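Local coordinates for protein oxygen-independent coproporphyrinogen III oxidase (Escherichia coli, PDB 1OLT) that catalyses the anaerobic oxidative decarboxylation of two propionate groups of coproporphyrinogen III to vinyl groups, using a [4Fe-4S] cluster and S-adenosylmethionine in heme biosynthesis, at residues 146-151 with 189-194. Sequence-based numbering, arbitrary orientation.
Sequences VDPREI and EFIFAL. With SAM (S-adenosylmethionine), chain C.
Pro148 sets one flank of its ring against helix 188-200, where CB lies 3.6 Å from CD2 of Leu194 and 3.8 Å from CG1 of Ile191. CG of Leu194 stands anti to the backbone N (chi1 -164°); its CD2 branch, set by chi2 (62°), touches Pro148, while CG2 of Ile151 and CG1 of Val146 sit more loosely around it. Beside this apolar patch the Phe190 ring lies against two carbonyl oxygens: CD2 has O of Pro148 at the ring edge, 3.6 Å away, and CZ comes within 3.2 Å of O of Ile151. CE2 has CG2 of Ile151 in the ring plane at 3.9 Å, the two side chains crossing at about a right angle. In the radical SAM core, a TIM-barrel relative, this seam joins the loop at the C-terminal end of parallel strand 140-146, on the cofactor side, to a helix outside the sheet; Met169 of adjacent strand 166-172 touches Pro148, Ile191 and Leu194. Pro148 centres an inverse gamma turn. On either side of it in sequence, Asp147 and Arg149, which touches the iron-sulfur cluster, form a salt bridge, NE (2.9 Å, syn lone pair) and NH2 (above the carboxylate plane) both donating to OD1. CA of Asp147 contacts OXT of the S-adenosylmethionine that Arg184 and Asp209 also bind, at 3.3 Å.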
# COMPACT_ATOMS: atom_id res chain seq x y z
N VAL A 146 11.84 4.72 -2.28
CA VAL A 146 13.23 4.94 -2.67
C VAL A 146 13.86 3.60 -2.97
O VAL A 146 13.82 2.71 -2.14
CB VAL A 146 14.05 5.60 -1.52
CG1 VAL A 146 15.50 5.79 -1.96
CG2 VAL A 146 13.46 6.95 -1.16
N ASP A 147 14.46 3.46 -4.14
CA ASP A 147 15.30 2.30 -4.47
C ASP A 147 16.75 2.64 -4.04
O ASP A 147 17.31 3.65 -4.50
CB ASP A 147 15.22 2.11 -5.98
CG ASP A 147 16.14 1.03 -6.53
OD1 ASP A 147 16.57 0.12 -5.79
OD2 ASP A 147 16.43 1.03 -7.76
N PRO A 148 17.38 1.84 -3.19
CA PRO A 148 18.72 2.19 -2.68
C PRO A 148 19.87 1.76 -3.66
O PRO A 148 20.87 1.06 -3.23
CB PRO A 148 18.80 1.41 -1.41
CG PRO A 148 18.05 0.07 -1.82
CD PRO A 148 16.88 0.59 -2.62
N ARG A 149 19.70 2.06 -4.92
CA ARG A 149 20.67 1.79 -5.99
C ARG A 149 20.68 3.01 -6.89
O ARG A 149 19.68 3.70 -6.99
CB ARG A 149 20.26 0.60 -6.81
CG ARG A 149 20.37 -0.69 -6.10
CD ARG A 149 19.81 -1.86 -6.92
NE ARG A 149 18.35 -1.76 -7.06
CZ ARG A 149 17.63 -2.39 -7.96
NH1 ARG A 149 18.19 -3.25 -8.80
NH2 ARG A 149 16.30 -2.22 -7.97
N GLU A 150 21.83 3.29 -7.47
CA GLU A 150 22.00 4.43 -8.42
C GLU A 150 21.42 5.74 -7.86
O GLU A 150 20.63 6.49 -8.49
CB GLU A 150 21.42 4.02 -9.77
CG GLU A 150 22.15 2.80 -10.34
CD GLU A 150 21.65 2.40 -11.75
OE1 GLU A 150 21.34 3.31 -12.52
OE2 GLU A 150 21.50 1.17 -12.07
N ILE A 151 21.78 6.01 -6.63
CA ILE A 151 21.30 7.21 -5.98
C ILE A 151 22.42 7.69 -5.06
O ILE A 151 23.10 6.90 -4.50
CB ILE A 151 19.94 6.94 -5.21
CG1 ILE A 151 19.28 8.22 -4.76
CG2 ILE A 151 20.09 6.02 -4.00
CD1 ILE A 151 17.97 7.97 -4.06
N GLU A 189 26.33 -2.09 2.50
CA GLU A 189 26.89 -0.93 3.21
C GLU A 189 26.22 0.33 2.81
O GLU A 189 25.97 1.21 3.64
CB GLU A 189 28.41 -0.81 3.02
CG GLU A 189 29.16 -1.92 3.69
CD GLU A 189 29.14 -1.81 5.20
OE1 GLU A 189 29.08 -0.67 5.73
OE2 GLU A 189 29.17 -2.89 5.87
N PHE A 190 25.88 0.44 1.54
CA PHE A 190 25.19 1.62 1.09
C PHE A 190 23.74 1.68 1.62
O PHE A 190 23.22 2.77 1.92
CB PHE A 190 25.21 1.72 -0.43
CG PHE A 190 24.62 3.00 -0.93
CD1 PHE A 190 25.32 4.19 -0.80
CD2 PHE A 190 23.36 3.02 -1.46
CE1 PHE A 190 24.77 5.37 -1.24
CE2 PHE A 190 22.81 4.21 -1.88
CZ PHE A 190 23.55 5.39 -1.76
N ILE A 191 23.06 0.54 1.69
CA ILE A 191 21.74 0.53 2.31
C ILE A 191 21.78 1.07 3.73
O ILE A 191 20.92 1.89 4.11
CB ILE A 191 21.08 -0.82 2.20
CG1 ILE A 191 20.71 -1.08 0.74
CG2 ILE A 191 19.82 -0.90 3.04
CD1 ILE A 191 20.34 -2.55 0.46
N PHE A 192 22.73 0.60 4.52
CA PHE A 192 22.91 1.09 5.90
C PHE A 192 23.24 2.58 5.90
O PHE A 192 22.68 3.35 6.71
CB PHE A 192 24.03 0.34 6.61
CG PHE A 192 23.55 -0.91 7.29
CD1 PHE A 192 23.18 -2.01 6.52
CD2 PHE A 192 23.49 -0.98 8.67
CE1 PHE A 192 22.70 -3.18 7.11
CE2 PHE A 192 23.02 -2.14 9.28
CZ PHE A 192 22.59 -3.24 8.50
N ALA A 193 24.13 3.01 5.00
CA ALA A 193 24.46 4.44 4.94
C ALA A 193 23.24 5.30 4.63
O ALA A 193 23.02 6.35 5.20
CB ALA A 193 25.58 4.71 3.90
N LEU A 194 22.45 4.85 3.69
CA LEU A 194 21.32 5.60 3.24
C LEU A 194 20.28 5.73 4.34
O LEU A 194 19.80 6.83 4.61
CB LEU A 194 20.72 4.91 2.03
CG LEU A 194 19.74 5.66 1.15
CD1 LEU A 194 20.36 6.85 0.49
CD2 LEU A 194 19.19 4.68 0.06
N SAM C . 10.98 0.92 -6.69
CA SAM C . 11.46 0.96 -5.32
C SAM C . 12.26 -0.28 -4.89
O SAM C . 12.12 -1.36 -5.56
OXT SAM C . 13.02 -0.10 -3.97
CB SAM C . 10.21 1.07 -4.43
CG SAM C . 9.45 -0.14 -3.96
SD SAM C . 8.52 -1.00 -5.20
CE SAM C . 7.47 0.25 -5.95
C5' SAM C . 7.10 -1.68 -4.17
C4' SAM C . 7.29 -3.04 -3.40
O4' SAM C . 6.48 -4.10 -3.90
C3' SAM C . 8.68 -3.61 -3.51
O3' SAM C . 9.66 -2.91 -2.73
C2' SAM C . 8.48 -5.09 -3.17
O2' SAM C . 8.72 -5.33 -1.78
C1' SAM C . 7.02 -5.32 -3.45
N9 SAM C . 6.77 -6.31 -4.49
C8 SAM C . 6.94 -6.09 -5.83
N7 SAM C . 6.59 -7.19 -6.49
C5 SAM C . 6.18 -8.11 -5.57
C6 SAM C . 5.70 -9.43 -5.69
N6 SAM C . 5.54 -10.04 -6.86
N1 SAM C . 5.37 -10.09 -4.54
C2 SAM C . 5.52 -9.47 -3.30
N3 SAM C . 5.97 -8.20 -3.18
C4 SAM C . 6.30 -7.55 -4.31